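Long-range contacts in SCO1/SenC family lipoprotein (Bacillus anthracis, PDB 4HDE), which probably helps deliver copper during assembly of cytochrome c oxidase, as a lipoprotein of the thioredoxin-like SCO1/SenC family: residues Cys48-Gln59 and Phe89-Trp100; Ile132-Ile140 and Lys149-Pro157. All blocks are in the same frame, centred on the assembly; numbering follows the deposited sequence.

Contact 1. Residues Cys48-Gln59 and Phe89-Trp100; sequences CPPMTANMAKLQ and FIQKFTEDTSNW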
# COMPACT_ATOMS: atom_id res chain seq x y z
N CYS A 48 -6.64 5.89 8.84
CA CYS A 48 -5.49 5.03 8.58
C CYS A 48 -5.41 3.79 9.48
O CYS A 48 -5.07 2.71 8.99
CB CYS A 48 -4.18 5.82 8.57
SG CYS A 48 -4.03 6.98 7.17
N PRO A 49 -5.71 3.93 10.78
CA PRO A 49 -5.71 2.68 11.56
C PRO A 49 -6.74 1.64 11.08
O PRO A 49 -6.36 0.47 10.91
CB PRO A 49 -5.96 3.17 13.00
CG PRO A 49 -5.42 4.58 13.00
CD PRO A 49 -5.79 5.13 11.65
N PRO A 50 -8.00 2.03 10.82
CA PRO A 50 -8.90 1.00 10.28
C PRO A 50 -8.47 0.48 8.90
O PRO A 50 -8.64 -0.70 8.64
CB PRO A 50 -10.27 1.68 10.21
CG PRO A 50 -10.03 3.12 10.49
CD PRO A 50 -8.72 3.26 11.22
N MSE A 51 -7.93 1.34 8.04
CA MSE A 51 -7.39 0.87 6.76
C MSE A 51 -6.33 -0.20 6.98
O MSE A 51 -6.28 -1.21 6.26
CB MSE A 51 -6.73 2.02 5.98
CG MSE A 51 -7.69 2.99 5.32
SE MSE A 51 -6.77 4.46 4.43
CE MSE A 51 -5.83 3.41 3.10
N THR A 52 -5.45 0.04 7.94
CA THR A 52 -4.36 -0.87 8.19
C THR A 52 -4.90 -2.18 8.78
O THR A 52 -4.42 -3.26 8.42
CB THR A 52 -3.30 -0.23 9.08
OG1 THR A 52 -2.83 0.98 8.45
CG2 THR A 52 -2.13 -1.17 9.26
N ALA A 53 -5.90 -2.10 9.65
CA ALA A 53 -6.54 -3.32 10.15
C ALA A 53 -7.18 -4.09 9.00
O ALA A 53 -7.17 -5.34 8.98
CB ALA A 53 -7.56 -2.99 11.20
N ASN A 54 -7.77 -3.38 8.04
CA ASN A 54 -8.38 -4.04 6.89
C ASN A 54 -7.32 -4.71 6.01
O ASN A 54 -7.50 -5.83 5.54
CB ASN A 54 -9.21 -3.06 6.07
CG ASN A 54 -10.41 -2.53 6.83
OD1 ASN A 54 -10.85 -3.13 7.81
ND2 ASN A 54 -10.95 -1.41 6.37
N MSE A 55 -6.20 -4.03 5.81
CA MSE A 55 -5.11 -4.64 5.09
C MSE A 55 -4.58 -5.88 5.83
O MSE A 55 -4.25 -6.88 5.21
CB MSE A 55 -4.01 -3.63 4.81
CG MSE A 55 -2.89 -4.20 3.94
SE MSE A 55 -1.68 -2.88 3.16
CE MSE A 55 -2.78 -2.38 1.62
N ALA A 56 -4.53 -5.82 7.16
CA ALA A 56 -4.12 -6.99 7.94
C ALA A 56 -5.08 -8.17 7.78
O ALA A 56 -4.66 -9.33 7.75
CB ALA A 56 -3.95 -6.62 9.40
N LYS A 57 -6.38 -7.89 7.69
CA LYS A 57 -7.36 -8.94 7.47
C LYS A 57 -7.12 -9.57 6.09
O LYS A 57 -7.12 -10.80 5.96
CB LYS A 57 -8.78 -8.40 7.57
CG LYS A 57 -9.85 -9.47 7.36
CD LYS A 57 -11.23 -9.00 7.82
CE LYS A 57 -12.31 -9.99 7.41
NZ LYS A 57 -12.09 -11.36 7.96
N LEU A 58 -6.86 -8.74 5.09
CA LEU A 58 -6.54 -9.21 3.76
C LEU A 58 -5.27 -10.06 3.76
O LEU A 58 -5.21 -11.09 3.09
CB LEU A 58 -6.40 -8.03 2.79
CG LEU A 58 -6.09 -8.36 1.34
CD1 LEU A 58 -7.14 -9.30 0.75
CD2 LEU A 58 -6.03 -7.07 0.55
N GLN A 59 -4.26 -9.62 4.50
CA GLN A 59 -3.01 -10.36 4.62
C GLN A 59 -3.25 -11.76 5.18
O GLN A 59 -2.75 -12.76 4.66
CB GLN A 59 -2.03 -9.59 5.52
CG GLN A 59 -0.70 -10.30 5.75
CD GLN A 59 0.16 -9.62 6.80
OE1 GLN A 59 -0.32 -9.23 7.87
NE2 GLN A 59 1.46 -9.53 6.52
N PHE A 89 4.19 1.62 14.40
CA PHE A 89 2.81 1.66 13.93
C PHE A 89 2.31 0.28 13.52
O PHE A 89 1.26 -0.17 13.98
CB PHE A 89 2.69 2.66 12.76
CG PHE A 89 1.30 2.74 12.16
CD1 PHE A 89 0.34 3.57 12.72
CD2 PHE A 89 0.97 2.01 11.03
CE1 PHE A 89 -0.93 3.66 12.17
CE2 PHE A 89 -0.30 2.09 10.48
CZ PHE A 89 -1.24 2.92 11.05
N ILE A 90 3.07 -0.41 12.67
CA ILE A 90 2.57 -1.66 12.10
C ILE A 90 2.45 -2.78 13.14
O ILE A 90 1.61 -3.67 13.02
CB ILE A 90 3.40 -2.12 10.87
CG1 ILE A 90 2.69 -3.24 10.10
CG2 ILE A 90 4.78 -2.58 11.28
CD1 ILE A 90 1.31 -2.86 9.58
N GLN A 91 3.27 -2.71 14.19
CA GLN A 91 3.27 -3.77 15.20
C GLN A 91 1.92 -3.92 15.90
O GLN A 91 1.61 -5.00 16.42
CB GLN A 91 4.41 -3.58 16.20
CG GLN A 91 5.79 -3.80 15.58
CD GLN A 91 6.93 -3.62 16.56
OE1 GLN A 91 6.76 -3.02 17.62
NE2 GLN A 91 8.10 -4.15 16.22
N LYS A 92 1.10 -2.88 15.89
CA LYS A 92 -0.21 -2.98 16.52
C LYS A 92 -1.14 -3.91 15.76
O LYS A 92 -1.98 -4.60 16.35
CB LYS A 92 -0.84 -1.60 16.63
CG LYS A 92 -2.27 -1.63 17.15
CD LYS A 92 -2.77 -0.24 17.52
CE LYS A 92 -4.18 -0.31 18.06
NZ LYS A 92 -4.43 0.69 19.14
N PHE A 93 -0.99 -3.92 14.44
CA PHE A 93 -1.98 -4.51 13.54
C PHE A 93 -1.71 -5.92 13.08
O PHE A 93 -2.63 -6.62 12.67
CB PHE A 93 -2.15 -3.61 12.32
CG PHE A 93 -2.58 -2.22 12.67
CD1 PHE A 93 -3.91 -1.92 12.91
CD2 PHE A 93 -1.64 -1.21 12.79
CE1 PHE A 93 -4.29 -0.62 13.24
CE2 PHE A 93 -2.01 0.08 13.12
CZ PHE A 93 -3.34 0.38 13.34
N THR A 94 -0.44 -6.31 13.07
CA THR A 94 -0.06 -7.62 12.57
C THR A 94 1.23 -8.09 13.21
O THR A 94 2.05 -7.28 13.62
CB THR A 94 0.10 -7.61 11.03
OG1 THR A 94 0.39 -8.95 10.59
CG2 THR A 94 1.22 -6.67 10.60
N GLU A 95 1.37 -9.41 13.32
CA GLU A 95 2.62 -10.02 13.78
C GLU A 95 3.45 -10.53 12.61
O GLU A 95 4.49 -11.16 12.80
CB GLU A 95 2.32 -11.16 14.75
CG GLU A 95 1.62 -10.69 16.01
CD GLU A 95 1.51 -11.76 17.06
OE1 GLU A 95 0.92 -12.82 16.76
OE2 GLU A 95 2.02 -11.55 18.17
N ASP A 96 2.98 -10.26 11.39
CA ASP A 96 3.65 -10.72 10.19
C ASP A 96 4.02 -9.54 9.30
O ASP A 96 3.15 -8.92 8.69
CB ASP A 96 2.75 -11.71 9.44
CG ASP A 96 3.43 -12.34 8.23
OD1 ASP A 96 4.64 -12.12 8.02
OD2 ASP A 96 2.74 -13.08 7.50
N THR A 97 5.31 -9.23 9.22
CA THR A 97 5.76 -8.23 8.26
C THR A 97 6.75 -8.81 7.24
O THR A 97 7.41 -8.08 6.51
CB THR A 97 6.36 -6.98 8.94
OG1 THR A 97 7.41 -7.37 9.82
CG2 THR A 97 5.28 -6.26 9.73
N SER A 98 6.81 -10.14 7.17
CA SER A 98 7.67 -10.78 6.18
C SER A 98 7.30 -10.34 4.76
O SER A 98 8.15 -10.26 3.88
CB SER A 98 7.60 -12.30 6.30
OG SER A 98 6.31 -12.77 5.97
N ASN A 99 6.02 -10.06 4.54
CA ASN A 99 5.54 -9.61 3.23
C ASN A 99 4.82 -8.27 3.30
O ASN A 99 3.93 -8.00 2.51
CB ASN A 99 4.64 -10.66 2.59
CG ASN A 99 3.32 -10.84 3.34
OD1 ASN A 99 3.25 -10.58 4.54
ND2 ASN A 99 2.29 -11.29 2.64
N TRP A 100 5.17 -7.42 4.27
CA TRP A 100 4.53 -6.11 4.38
C TRP A 100 5.59 -5.07 4.67
O TRP A 100 6.25 -5.10 5.72
CB TRP A 100 3.48 -6.11 5.50
CG TRP A 100 2.50 -4.95 5.49
CD1 TRP A 100 2.62 -3.74 4.85
CD2 TRP A 100 1.25 -4.92 6.17
NE1 TRP A 100 1.51 -2.97 5.10
CE2 TRP A 100 0.65 -3.68 5.91
CE3 TRP A 100 0.57 -5.84 6.98
CZ2 TRP A 100 -0.59 -3.32 6.43
CZ3 TRP A 100 -0.66 -5.49 7.49
CH2 TRP A 100 -1.23 -4.24 7.21
O HOH W 1 -0.26 -12.65 3.35
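Ala53 and Phe93 bring the two backbones nearest, their CA atoms 5.8 Å apart, where residues 48-59 of helix 48-64 run past the crossover from helix 83-90 to strand 100-103. Thr52 meets Phe93 and Phe89 with different branches. The Thr52 CG2 methyl lies over one face of the Phe93 ring, 3.8 Å from its centroid, a CH-pi contact, whereas OG1 meets the edge of the Phe89 ring, in its plane. The same hydroxyl donates to Cys48 O, as does Thr52 N from the opposite face of that carbonyl. The selenium of Met55, present as selenomethionine, approaches the six-membered ring of Trp100 obliquely, 4.3 Å from the centroid, a Met-aromatic contact, and Ala56 CB fits at the edge of that ring. Gln59, with CG anti to the backbone N (chi1 178°), reaches into the loop, where Thr94 forms an ST turn and Asp96 an Asx turn. Gln59 OE1 accepts from Thr94 OG1 at 2.8 Å. Gln59 NE2 donates to Asp96 O at 2.8 Å. It also donates to Asn99 OD1, and both acceptors lie in the Gln59 amide plane. Three bonds therefore fix the rotation of a buried amide and satisfy both its ends, tying irregular loop to helix.

Contact 2. Residues Ile132-Ile140 and Lys149-Pro157; sequences IHGTSFYLI and KYSGISNTP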
# COMPACT_ATOMS: atom_id res chain seq x y z
N ILE A 132 -4.38 14.89 3.48
CA ILE A 132 -5.34 14.38 2.52
C ILE A 132 -4.66 13.35 1.62
O ILE A 132 -3.59 13.60 1.08
CB ILE A 132 -5.86 15.54 1.65
CG1 ILE A 132 -6.64 16.54 2.52
CG2 ILE A 132 -6.68 15.00 0.48
CD1 ILE A 132 -6.97 17.88 1.85
N HIS A 133 -5.28 12.18 1.45
CA HIS A 133 -4.72 11.14 0.60
C HIS A 133 -5.83 10.16 0.24
O HIS A 133 -6.90 10.18 0.85
CB HIS A 133 -3.59 10.40 1.32
CG HIS A 133 -4.05 9.71 2.57
ND1 HIS A 133 -4.46 8.39 2.59
CD2 HIS A 133 -4.20 10.16 3.84
CE1 HIS A 133 -4.84 8.06 3.81
NE2 HIS A 133 -4.68 9.12 4.59
N GLY A 134 -5.57 9.31 -0.74
CA GLY A 134 -6.57 8.34 -1.17
C GLY A 134 -6.72 7.20 -0.17
O GLY A 134 -5.76 6.84 0.51
N THR A 135 -7.92 6.63 -0.11
CA THR A 135 -8.19 5.55 0.84
C THR A 135 -8.35 4.19 0.16
O THR A 135 -8.85 3.24 0.77
CB THR A 135 -9.45 5.85 1.66
OG1 THR A 135 -10.54 6.10 0.76
CG2 THR A 135 -9.25 7.09 2.53
N SER A 136 -7.94 4.08 -1.09
CA SER A 136 -8.10 2.82 -1.82
C SER A 136 -6.98 1.83 -1.53
O SER A 136 -5.89 2.20 -1.09
CB SER A 136 -8.14 3.07 -3.33
OG SER A 136 -9.25 3.87 -3.69
N PHE A 137 -7.26 0.55 -1.80
CA PHE A 137 -6.23 -0.46 -1.95
C PHE A 137 -6.07 -0.71 -3.46
O PHE A 137 -7.06 -0.78 -4.18
CB PHE A 137 -6.64 -1.78 -1.30
CG PHE A 137 -6.72 -1.76 0.22
CD1 PHE A 137 -6.21 -0.70 0.97
CD2 PHE A 137 -7.29 -2.84 0.88
CE1 PHE A 137 -6.30 -0.72 2.37
CE2 PHE A 137 -7.38 -2.87 2.26
CZ PHE A 137 -6.88 -1.82 3.01
N TYR A 138 -4.84 -0.87 -3.92
CA TYR A 138 -4.54 -1.12 -5.32
C TYR A 138 -3.85 -2.45 -5.51
O TYR A 138 -2.89 -2.75 -4.81
CB TYR A 138 -3.63 -0.02 -5.87
CG TYR A 138 -4.21 1.37 -5.71
CD1 TYR A 138 -5.02 1.92 -6.70
CD2 TYR A 138 -3.94 2.12 -4.59
CE1 TYR A 138 -5.54 3.20 -6.55
CE2 TYR A 138 -4.46 3.39 -4.43
CZ TYR A 138 -5.26 3.92 -5.41
OH TYR A 138 -5.77 5.19 -5.25
N LEU A 139 -4.33 -3.24 -6.46
CA LEU A 139 -3.72 -4.52 -6.79
C LEU A 139 -2.83 -4.35 -8.01
O LEU A 139 -3.29 -3.92 -9.07
CB LEU A 139 -4.80 -5.58 -7.07
CG LEU A 139 -4.31 -6.98 -7.43
CD1 LEU A 139 -3.57 -7.60 -6.27
CD2 LEU A 139 -5.49 -7.84 -7.86
N ILE A 140 -1.55 -4.71 -7.85
CA ILE A 140 -0.54 -4.55 -8.89
C ILE A 140 -0.05 -5.93 -9.30
O ILE A 140 0.22 -6.79 -8.45
CB ILE A 140 0.63 -3.67 -8.39
CG1 ILE A 140 0.13 -2.26 -8.06
CG2 ILE A 140 1.72 -3.56 -9.42
CD1 ILE A 140 0.07 -1.94 -6.59
N LYS A 149 -8.58 -1.41 -8.28
CA LYS A 149 -8.72 -0.50 -7.15
C LYS A 149 -9.95 -0.91 -6.34
O LYS A 149 -11.00 -1.24 -6.91
CB LYS A 149 -8.91 0.94 -7.67
CG LYS A 149 -9.02 2.02 -6.60
CD LYS A 149 -9.32 3.39 -7.20
CE LYS A 149 -10.82 3.63 -7.30
NZ LYS A 149 -11.14 5.01 -7.76
N TYR A 150 -9.83 -0.88 -5.01
CA TYR A 150 -10.93 -1.27 -4.12
C TYR A 150 -10.95 -0.32 -2.94
O TYR A 150 -9.94 0.31 -2.65
CB TYR A 150 -10.71 -2.67 -3.54
CG TYR A 150 -10.21 -3.72 -4.50
CD1 TYR A 150 -11.09 -4.52 -5.21
CD2 TYR A 150 -8.85 -3.95 -4.64
CE1 TYR A 150 -10.62 -5.51 -6.08
CE2 TYR A 150 -8.37 -4.93 -5.50
CZ TYR A 150 -9.26 -5.70 -6.20
OH TYR A 150 -8.77 -6.68 -7.04
N SER A 151 -12.07 -0.21 -2.24
CA SER A 151 -12.07 0.62 -1.04
C SER A 151 -11.30 -0.04 0.11
O SER A 151 -11.53 -1.20 0.44
CB SER A 151 -13.48 0.97 -0.58
OG SER A 151 -13.43 1.78 0.58
N GLY A 152 -10.41 0.73 0.73
CA GLY A 152 -9.70 0.25 1.90
C GLY A 152 -10.37 0.60 3.21
O GLY A 152 -9.88 0.24 4.27
N ILE A 153 -11.50 1.30 3.14
CA ILE A 153 -12.10 1.83 4.36
C ILE A 153 -13.60 1.55 4.49
O ILE A 153 -14.12 1.43 5.60
CB ILE A 153 -11.83 3.36 4.50
CG1 ILE A 153 -12.30 3.87 5.86
CG2 ILE A 153 -12.50 4.13 3.38
CD1 ILE A 153 -11.44 3.41 7.02
N SER A 154 -14.29 1.44 3.36
CA SER A 154 -15.73 1.24 3.38
C SER A 154 -16.10 -0.04 2.64
O SER A 154 -15.96 -0.12 1.42
CB SER A 154 -16.44 2.44 2.76
OG SER A 154 -17.85 2.28 2.80
N ASN A 155 -16.57 -1.04 3.38
CA ASN A 155 -16.96 -2.31 2.79
C ASN A 155 -15.88 -2.90 1.89
O ASN A 155 -16.14 -3.26 0.75
CB ASN A 155 -18.26 -2.14 2.00
CG ASN A 155 -18.87 -3.46 1.59
OD1 ASN A 155 -18.61 -4.50 2.21
ND2 ASN A 155 -19.68 -3.43 0.55
N THR A 156 -14.66 -2.97 2.40
CA THR A 156 -13.57 -3.58 1.65
C THR A 156 -14.01 -4.95 1.12
O THR A 156 -14.45 -5.80 1.90
CB THR A 156 -12.32 -3.71 2.53
OG1 THR A 156 -11.90 -2.41 2.95
CG2 THR A 156 -11.19 -4.38 1.76
N PRO A 157 -13.93 -5.16 -0.20
CA PRO A 157 -14.49 -6.39 -0.78
C PRO A 157 -13.47 -7.53 -0.77
O PRO A 157 -12.90 -7.88 -1.81
CB PRO A 157 -14.81 -5.97 -2.21
CG PRO A 157 -13.76 -4.96 -2.53
CD PRO A 157 -13.52 -4.20 -1.24
O HOH W 2 -12.06 4.20 -0.47
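Lys149 faces Tyr138 in an antiparallel non-hydrogen-bonded pair, and the two side chains run alongside each other in the same direction. The methylene CG of Lys149 comes within 3.7 Å of Tyr138 CE1, and CG and CD also pass Ser136 OG. The lysine CA adds a CA-H...O contact to Phe137 O. Next, Tyr150 forms the hydrogen-bonded pair with Phe137: Phe137 N donates to Tyr150 O at 2.8 Å, and Tyr150 N returns a bond to Phe137 O at 2.9 Å. With CG anti to its carbonyl carbon (chi1 -42°), the Tyr150 ring presents its edge to Leu139 CB, while the hydroxyl goes on to Asp164 of helix 158-169. Ser151 pairs with Ser136, but here the side chains diverge. Ser151 OG turns back to accept from Ile153 N and Ser154 N, an ST turn and an ST motif together, where the chain leaves the strand; a water joins this hydroxyl to Thr135 OG1. Gly152 N donates to Thr135 O at 3.0 Å. Having no side chain, Gly152 lets its CA lie directly over the centre of the Phe137 ring, 3.5 Å from the centroid, in a CH-pi contact. Ile153 then lays CG2 against Thr135, and Thr156 sets its CG2 methyl near Phe137 CE2 while its OG1 donates to Ser151 O, drawing the turn together just before Pro157, the N-cap of helix 158-169. Strands 136-140 and 146-151 thus make the antiparallel beta hairpin that, followed by a C-terminal helix, ends the thioredoxin fold.

In the fold
Along the chain the two contacts come in series, contact 1 closing before contact 2 opens, and their centres lie 14 Å apart. Helix 48-64 links them: one side packs on 89-100, while another meets 132-140 and 149-157. Phe137 CZ packs against Met51 O and Met55 N, Asn54 ND2 probably donates to Gly152 O, and Cys48 SG lies 3.4 Å from His133 NE2. The mixed five-stranded sheet is also shared: contact 1 leads into edge strand 100-103, whereas contact 2 pairs strand 136-140 with the opposite edge strand, 146-151. The neighbouring Cys48 and His133 recall the cysteines and histidine that bind copper in SCO relatives, consistent with a similar site here.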